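Local structure of carbohydrate binding family 6 (Clostridium thermocellum, 5A8C) at residues G120-V128 with D138-S146; M204-A213 with F224-Q232. The protein hydrolyses terminal alpha-L-arabinofuranosides as a family 43 glycoside hydrolase built as a five-bladed beta-propeller. All coordinates share one frame; numbering follows the deposited sequence.

Interaction 1 of 2, residues G120-V128 with D138-S146; sequences GGNGIGVAV and DPLPGPLVS
Ile124, at the start of strand 124-129, pairs with Val145 of the following loop in a single antiparallel hydrogen-bonded bridge, their CA atoms 5.2 Å apart. Ile124 N gives an almost straight bond to Val145 O at 2.9 Å (N-H...O 172°). Val145 N returns one to Ile124 O at 3.2 Å, in the plane of that carbonyl. Leu144 N also lies 2.8 Å from Ile124 O, but its N-H is bent to 124° and the bond is weak. With both residues facing Ile124, the arrangement is a classic beta bulge. Beside it, Gly123, with no side chain, leaves room for Pro143 to approach the backbone, Pro143 CB lying 3.8 Å from Gly123 CA.

Farther along the strand Val126 places CG1 between its backbone N and carbonyl carbon (chi1 58°), where that methyl meets Leu140 CD1 at 3.9 Å and also touches Leu144 CD2. Tyr116 of strand 112-118 packs against both Val126 and Leu144. Ile124 and Val145, side by side, turn to Met175 and Phe177 of the next sheet.

Asp138 holds the other end of the loop. Its OD1 takes the Leu140 N-H at 2.8 Å, nearly along the C-O axis, which makes an Asx turn. OD2 is bonded to Tyr117 OH, Trp97 NE1 and water 1, the water 2.8 Å from Asp138 OD2. The same water donates to Gly142 O and is weakly approached by Val126 N. Val126 O, an acceptor like the carboxylate beside it, is met instead by the CA-H of Asp138.

The loop thus joins the edge strand of its sheet through a single bridge, distorted by the bulge; beyond it, the buried carboxylate and a bridging water take over, and the several donors around Asp138 would be expected to stabilise its negative charge.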
loop_
_atom_site.group_PDB
_atom_site.type_symbol
_atom_site.label_atom_id
_atom_site.label_comp_id
_atom_site.label_asym_id
_atom_site.label_seq_id
_atom_site.Cartn_x
_atom_site.Cartn_y
_atom_site.Cartn_z
ATOM N N GLY A 120 -0.619 -9.431 -9.694
ATOM C CA GLY A 120 -1.599 -10.434 -9.392
ATOM C C GLY A 120 -1.067 -11.668 -8.702
ATOM O O GLY A 120 -1.705 -12.724 -8.806
ATOM N N GLY A 121 0.032 -11.522 -7.993
ATOM C CA GLY A 121 0.740 -12.683 -7.406
ATOM C C GLY A 121 1.822 -13.282 -8.291
ATOM O O GLY A 121 2.576 -14.151 -7.847
ATOM N N ASN A 122 1.894 -12.857 -9.548
ATOM C CA ASN A 122 2.849 -13.320 -10.544
ATOM C C ASN A 122 3.950 -12.313 -10.740
ATOM O O ASN A 122 4.104 -11.724 -11.808
ATOM C CB ASN A 122 2.159 -13.593 -11.868
ATOM C CG ASN A 122 0.941 -14.430 -11.711
ATOM O OD1 ASN A 122 -0.188 -14.016 -12.076
ATOM N ND2 ASN A 122 1.125 -15.576 -11.138
ATOM N N GLY A 123 4.723 -12.071 -9.664
ATOM C CA GLY A 123 5.816 -11.132 -9.687
ATOM C C GLY A 123 5.441 -9.751 -9.206
ATOM O O GLY A 123 4.295 -9.304 -9.318
ATOM N N ILE A 124 6.452 -9.020 -8.698
ATOM C CA ILE A 124 6.325 -7.616 -8.302
ATOM C C ILE A 124 7.204 -6.781 -9.237
ATOM O O ILE A 124 8.369 -7.114 -9.455
ATOM C CB ILE A 124 6.733 -7.432 -6.838
ATOM C CG1 ILE A 124 5.724 -8.126 -5.926
ATOM C CG2 ILE A 124 6.873 -5.949 -6.482
ATOM C CD1 ILE A 124 6.145 -8.246 -4.491
ATOM N N GLY A 125 6.605 -5.713 -9.777
ATOM C CA GLY A 125 7.298 -4.812 -10.663
ATOM C C GLY A 125 7.637 -3.460 -10.061
ATOM O O GLY A 125 7.207 -3.122 -8.953
ATOM N N VAL A 126 8.406 -2.716 -10.837
ATOM C CA VAL A 126 8.717 -1.313 -10.539
ATOM C C VAL A 126 8.540 -0.496 -11.792
ATOM O O VAL A 126 9.007 -0.840 -12.869
ATOM C CB VAL A 126 10.143 -1.143 -9.991
ATOM C CG1 VAL A 126 11.212 -1.677 -10.958
ATOM C CG2 VAL A 126 10.408 0.326 -9.637
ATOM N N ALA A 127 7.818 0.622 -11.662
ATOM C CA ALA A 127 7.676 1.591 -12.746
ATOM C C ALA A 127 8.215 2.931 -12.285
ATOM O O ALA A 127 8.195 3.258 -11.093
ATOM C CB ALA A 127 6.222 1.693 -13.162
ATOM N N VAL A 128 8.756 3.705 -13.230
ATOM C CA VAL A 128 9.525 4.893 -12.903
ATOM C C VAL A 128 8.978 6.069 -13.704
ATOM O O VAL A 128 8.609 5.932 -14.863
ATOM C CB VAL A 128 11.032 4.663 -13.239
ATOM C CG1 VAL A 128 11.901 5.827 -12.794
ATOM C CG2 VAL A 128 11.536 3.362 -12.608
ATOM N N ASP A 138 7.751 0.703 -16.603
ATOM C CA ASP A 138 8.604 -0.326 -16.000
ATOM C C ASP A 138 9.761 -0.606 -16.943
ATOM O O ASP A 138 9.536 -0.987 -18.087
ATOM C CB ASP A 138 7.766 -1.576 -15.692
ATOM C CG ASP A 138 8.551 -2.724 -15.093
ATOM O OD1 ASP A 138 9.763 -2.796 -15.270
ATOM O OD2 ASP A 138 7.886 -3.523 -14.345
ATOM N N PRO A 139 10.998 -0.338 -16.502
ATOM C CA PRO A 139 12.171 -0.481 -17.405
ATOM C C PRO A 139 12.658 -1.897 -17.576
ATOM O O PRO A 139 13.563 -2.104 -18.386
ATOM C CB PRO A 139 13.220 0.349 -16.693
ATOM C CG PRO A 139 12.910 0.131 -15.215
ATOM C CD PRO A 139 11.385 0.090 -15.145
ATOM N N LEU A 140 12.092 -2.854 -16.851
ATOM C CA LEU A 140 12.703 -4.176 -16.738
ATOM C C LEU A 140 12.019 -5.182 -17.668
ATOM O O LEU A 140 10.826 -5.080 -17.973
ATOM C CB LEU A 140 12.571 -4.690 -15.299
ATOM C CG LEU A 140 13.244 -3.836 -14.242
ATOM C CD1 LEU A 140 13.102 -4.493 -12.874
ATOM C CD2 LEU A 140 14.671 -3.457 -14.526
ATOM N N PRO A 141 12.747 -6.217 -18.069
ATOM C CA PRO A 141 12.152 -7.255 -18.912
ATOM C C PRO A 141 11.260 -8.225 -18.152
ATOM O O PRO A 141 10.529 -8.999 -18.780
ATOM C CB PRO A 141 13.373 -7.965 -19.503
ATOM C CG PRO A 141 14.444 -7.770 -18.479
ATOM C CD PRO A 141 14.210 -6.398 -17.928
ATOM N N GLY A 142 11.354 -8.238 -16.831
ATOM C CA GLY A 142 10.576 -9.113 -15.996
ATOM C C GLY A 142 10.429 -8.507 -14.624
ATOM O O GLY A 142 10.838 -7.368 -14.375
ATOM N N PRO A 143 9.821 -9.261 -13.712
ATOM C CA PRO A 143 9.601 -8.730 -12.353
ATOM C C PRO A 143 10.892 -8.385 -11.647
ATOM O O PRO A 143 11.901 -9.098 -11.763
ATOM C CB PRO A 143 8.827 -9.828 -11.665
ATOM C CG PRO A 143 8.920 -11.011 -12.505
ATOM C CD PRO A 143 9.253 -10.611 -13.887
ATOM N N LEU A 144 10.821 -7.383 -10.820
ATOM C CA LEU A 144 11.876 -7.014 -9.905
ATOM C C LEU A 144 12.067 -8.133 -8.856
ATOM O O LEU A 144 13.203 -8.452 -8.465
ATOM C CB LEU A 144 11.570 -5.687 -9.258
ATOM C CG LEU A 144 12.555 -5.193 -8.207
ATOM C CD1 LEU A 144 13.949 -5.010 -8.775
ATOM C CD2 LEU A 144 12.082 -3.870 -7.618
ATOM N N VAL A 145 10.951 -8.652 -8.343
ATOM C CA VAL A 145 10.961 -9.747 -7.393
ATOM C C VAL A 145 9.998 -10.821 -7.898
ATOM O O VAL A 145 8.879 -10.513 -8.301
ATOM C CB VAL A 145 10.523 -9.257 -5.976
ATOM C CG1 VAL A 145 10.446 -10.444 -5.020
ATOM C CG2 VAL A 145 11.501 -8.212 -5.439
ATOM N N SER A 146 10.478 -12.072 -7.930
ATOM C CA SER A 146 9.722 -13.176 -8.522
ATOM C C SER A 146 9.828 -14.351 -7.535
ATOM O O SER A 146 10.570 -14.312 -6.536
ATOM C CB SER A 146 10.365 -13.584 -9.893
ATOM O OG SER A 146 11.529 -14.336 -9.715
HETATM O O HOH W 1 9.665 -5.159 -12.835
#

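Interaction 2 of 2, residues M204-A213 with F224-Q232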
loop_
_atom_site.group_PDB
_atom_site.type_symbol
_atom_site.label_atom_id
_atom_site.label_comp_id
_atom_site.label_asym_id
_atom_site.label_seq_id
_atom_site.Cartn_x
_atom_site.Cartn_y
_atom_site.Cartn_z
ATOM N N MET A 204 10.258 -12.580 7.644
ATOM C CA MET A 204 9.753 -11.971 8.872
ATOM C C MET A 204 8.484 -12.675 9.274
ATOM O O MET A 204 7.869 -13.396 8.501
ATOM C CB MET A 204 9.490 -10.460 8.688
ATOM C CG MET A 204 10.711 -9.646 8.434
ATOM S SD MET A 204 10.417 -7.935 8.034
ATOM C CE MET A 204 9.505 -7.404 9.481
ATOM N N SER A 205 8.057 -12.429 10.506
ATOM C CA SER A 205 6.832 -13.002 11.028
ATOM C C SER A 205 6.021 -11.939 11.779
ATOM O O SER A 205 6.570 -11.113 12.493
ATOM C CB SER A 205 7.114 -14.167 12.002
ATOM O OG SER A 205 7.985 -15.144 11.485
ATOM N N ALA A 206 4.714 -11.992 11.578
ATOM C CA ALA A 206 3.802 -11.095 12.312
ATOM C C ALA A 206 2.525 -11.856 12.566
ATOM O O ALA A 206 2.034 -12.570 11.701
ATOM C CB ALA A 206 3.475 -9.820 11.507
ATOM N N PRO A 207 1.910 -11.666 13.750
ATOM C CA PRO A 207 0.737 -12.435 14.084
ATOM C C PRO A 207 -0.377 -12.238 13.051
ATOM O O PRO A 207 -0.792 -11.109 12.756
ATOM C CB PRO A 207 0.335 -11.879 15.454
ATOM C CG PRO A 207 1.529 -11.282 16.017
ATOM C CD PRO A 207 2.344 -10.805 14.882
ATOM N N ARG A 208 -0.896 -13.333 12.528
ATOM C CA ARG A 208 -2.051 -13.313 11.672
ATOM C C ARG A 208 -1.828 -12.509 10.374
ATOM O O ARG A 208 -2.784 -11.994 9.786
ATOM C CB ARG A 208 -3.302 -12.856 12.456
ATOM C CG ARG A 208 -3.645 -13.855 13.563
ATOM C CD ARG A 208 -4.564 -13.303 14.653
ATOM N NE ARG A 208 -3.915 -12.259 15.436
ATOM C CZ ARG A 208 -4.126 -10.960 15.268
ATOM N NH1 ARG A 208 -4.957 -10.490 14.334
ATOM N NH2 ARG A 208 -3.426 -10.134 16.017
ATOM N N PHE A 209 -0.591 -12.382 9.935
ATOM C CA PHE A 209 -0.318 -11.596 8.737
ATOM C C PHE A 209 -1.092 -12.122 7.534
ATOM O O PHE A 209 -1.054 -13.339 7.235
ATOM C CB PHE A 209 1.203 -11.658 8.406
ATOM C CG PHE A 209 1.566 -10.942 7.155
ATOM C CD1 PHE A 209 1.594 -9.543 7.115
ATOM C CD2 PHE A 209 1.851 -11.627 5.996
ATOM C CE1 PHE A 209 1.920 -8.868 5.947
ATOM C CE2 PHE A 209 2.191 -10.964 4.845
ATOM C CZ PHE A 209 2.195 -9.582 4.803
ATOM N N PHE A 210 -1.708 -11.196 6.788
ATOM C CA PHE A 210 -2.497 -11.558 5.627
ATOM C C PHE A 210 -2.031 -10.863 4.369
ATOM O O PHE A 210 -1.840 -11.518 3.342
ATOM C CB PHE A 210 -3.997 -11.291 5.919
ATOM C CG PHE A 210 -4.960 -11.885 4.969
ATOM C CD1 PHE A 210 -5.132 -13.272 4.872
ATOM C CD2 PHE A 210 -5.772 -11.067 4.189
ATOM C CE1 PHE A 210 -6.102 -13.819 4.034
ATOM C CE2 PHE A 210 -6.727 -11.602 3.311
ATOM C CZ PHE A 210 -6.895 -12.962 3.273
ATOM N N GLU A 211 -1.934 -9.533 4.401
ATOM C CA GLU A 211 -1.451 -8.829 3.201
ATOM C C GLU A 211 -1.068 -7.387 3.632
ATOM O O GLU A 211 -1.048 -7.098 4.826
ATOM C CB GLU A 211 -2.477 -8.905 2.045
ATOM C CG GLU A 211 -3.755 -8.268 2.443
ATOM C CD GLU A 211 -5.025 -8.660 1.568
ATOM O OE1 GLU A 211 -4.954 -9.202 0.423
ATOM O OE2 GLU A 211 -6.087 -8.183 2.044
ATOM N N ALA A 212 -0.722 -6.557 2.654
ATOM C CA ALA A 212 -0.569 -5.115 2.930
ATOM C C ALA A 212 0.642 -4.738 3.777
ATOM O O ALA A 212 0.597 -3.711 4.468
ATOM C CB ALA A 212 -1.850 -4.463 3.448
ATOM N N ALA A 213 1.739 -5.487 3.699
ATOM C CA ALA A 213 2.943 -5.124 4.455
ATOM C C ALA A 213 3.331 -3.649 4.203
ATOM O O ALA A 213 3.382 -3.181 3.068
ATOM C CB ALA A 213 4.107 -6.019 4.061
ATOM N N PHE A 224 6.251 -1.941 11.528
ATOM C CA PHE A 224 5.781 -2.857 10.512
ATOM C C PHE A 224 4.271 -2.987 10.701
ATOM O O PHE A 224 3.806 -3.497 11.712
ATOM C CB PHE A 224 6.438 -4.236 10.637
ATOM C CG PHE A 224 5.935 -5.179 9.584
ATOM C CD1 PHE A 224 6.551 -5.192 8.328
ATOM C CD2 PHE A 224 4.866 -6.005 9.792
ATOM C CE1 PHE A 224 6.073 -6.042 7.346
ATOM C CE2 PHE A 224 4.386 -6.824 8.777
ATOM C CZ PHE A 224 5.008 -6.830 7.557
ATOM N N SER A 225 3.522 -2.453 9.739
ATOM C CA SER A 225 2.053 -2.505 9.789
ATOM C C SER A 225 1.532 -3.361 8.640
ATOM O O SER A 225 2.242 -3.570 7.636
ATOM C CB SER A 225 1.453 -1.113 9.836
ATOM O OG SER A 225 1.824 -0.334 8.718
ATOM N N TYR A 226 0.330 -3.877 8.786
ATOM C CA TYR A 226 -0.145 -4.895 7.873
ATOM C C TYR A 226 -1.626 -5.119 8.063
ATOM O O TYR A 226 -2.199 -4.726 9.110
ATOM C CB TYR A 226 0.600 -6.208 8.076
ATOM C CG TYR A 226 0.454 -6.819 9.452
ATOM C CD1 TYR A 226 1.212 -6.373 10.527
ATOM C CD2 TYR A 226 -0.449 -7.835 9.684
ATOM C CE1 TYR A 226 1.083 -6.944 11.778
ATOM C CE2 TYR A 226 -0.591 -8.429 10.935
ATOM C CZ TYR A 226 0.190 -7.984 11.992
ATOM O OH TYR A 226 0.142 -8.585 13.243
ATOM N N ALA A 227 -2.259 -5.772 7.105
ATOM C CA ALA A 227 -3.617 -6.249 7.253
ATOM C C ALA A 227 -3.597 -7.676 7.798
ATOM O O ALA A 227 -2.897 -8.551 7.261
ATOM C CB ALA A 227 -4.369 -6.187 5.937
ATOM N N SER A 228 -4.378 -7.889 8.848
ATOM C CA SER A 228 -4.475 -9.237 9.472
ATOM C C SER A 228 -5.489 -10.078 8.738
ATOM O O SER A 228 -6.270 -9.625 7.898
ATOM C CB SER A 228 -4.746 -9.127 10.946
ATOM O OG SER A 228 -5.991 -8.542 11.177
ATOM N N ASP A 229 -5.450 -11.388 9.079
ATOM C CA ASP A 229 -6.323 -12.350 8.442
ATOM C C ASP A 229 -7.757 -12.281 9.034
ATOM O O ASP A 229 -8.087 -11.387 9.780
ATOM C CB ASP A 229 -5.657 -13.698 8.483
ATOM C CG ASP A 229 -5.513 -14.297 9.876
ATOM O OD1 ASP A 229 -6.295 -13.938 10.782
ATOM O OD2 ASP A 229 -4.578 -15.143 10.031
ATOM N N PHE A 230 -8.562 -13.237 8.634
ATOM C CA PHE A 230 -9.972 -13.310 9.018
ATOM C C PHE A 230 -10.214 -14.340 10.146
ATOM O O PHE A 230 -11.315 -14.804 10.347
ATOM C CB PHE A 230 -10.838 -13.523 7.786
ATOM C CG PHE A 230 -10.904 -12.286 6.875
ATOM C CD1 PHE A 230 -9.880 -11.991 6.005
ATOM C CD2 PHE A 230 -11.954 -11.392 6.953
ATOM C CE1 PHE A 230 -9.920 -10.852 5.190
ATOM C CE2 PHE A 230 -12.002 -10.260 6.148
ATOM C CZ PHE A 230 -10.985 -9.985 5.260
ATOM N N SER A 231 -9.141 -14.713 10.856
ATOM C CA SER A 231 -9.216 -15.808 11.835
ATOM C C SER A 231 -9.817 -15.491 13.174
ATOM O O SER A 231 -10.142 -16.399 13.938
ATOM C CB SER A 231 -7.827 -16.365 12.046
ATOM O OG SER A 231 -7.034 -15.483 12.804
ATOM N N GLN A 232 -10.010 -14.221 13.502
ATOM C CA GLN A 232 -10.680 -13.890 14.761
ATOM C C GLN A 232 -11.631 -12.697 14.579
ATOM O O GLN A 232 -11.869 -11.906 15.500
ATOM C CB GLN A 232 -9.668 -13.689 15.882
ATOM C CG GLN A 232 -8.567 -12.698 15.595
ATOM C CD GLN A 232 -7.514 -12.624 16.670
ATOM O OE1 GLN A 232 -7.018 -13.675 17.116
ATOM N NE2 GLN A 232 -7.106 -11.383 17.083
HETATM O O HOH W 2 -6.587 -11.612 12.462
HETATM O O HOH W 3 -2.568 -15.492 8.221
#
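The Tyr226 ring packs against the type II turn Ala206-Phe209, with Ala206 CB over one ring face (4.1 Å from the ring centroid, a CH-pi contact) and its hydroxyl donating to Pro207 O at 2.7 Å on a carbonyl lone pair. Placing CG between backbone N and carbonyl carbon (chi1 61°) carries the ring there, while Tyr226 CB meets the edge of the Phe209 ring. Phe224 offers its edge to Phe209 CE1 and takes Met204 CE and Ala213 CB obliquely.

At the other end, the Gln232 amide stacks on the Arg208 guanidinium, planes 3° apart, with Gln232 NE2 3.5 Å from Arg208 CZ. Water 2 joins Arg208 NH1 to Asp229 OD1, which also accepts from Ser231 N and OG; Arg208 NH2 forms a salt bridge with Glu238. Phe230 points its edge at the face of Phe210, planes at 77°.

Between these groups, Phe210 N (2.9 Å) and Glu211 N (3.2 Å) both grip Ala227 O, a classic beta bulge, and Ala227 N bonds back to Glu211 O, fixing the backbone where the chain turns its corner. Glu211 OE1 is hydrogen-bonded to the amine of a bound Tris, probably from the crystallisation liquor, consistent with a pocket there.

How the interactions relate
Interactions 1 and 2 follow one another along the chain, with centres 23 Å apart and nearest atoms about 9 Å apart, so they do not touch. The five-stranded sheet spanning 164-204 links them: Ile124 and Val145 pack on its strand 173-178, while segment 204-213 leaves it at Met204, whose side chain touches Val187, and Ala206, Phe209 and Phe224 pack on Ile185. The Glu211 side chain lies about 3 Å from the bound Tris and that of Ala212 about 5 Å from the calcium ion, against about 10 Å for Ile124. Interaction 2 is thus the one close to ligand and ion, probably forming part of the pocket wall; interaction 1 lies along edge strand 124-129 of a three-stranded sheet, probably one propeller blade.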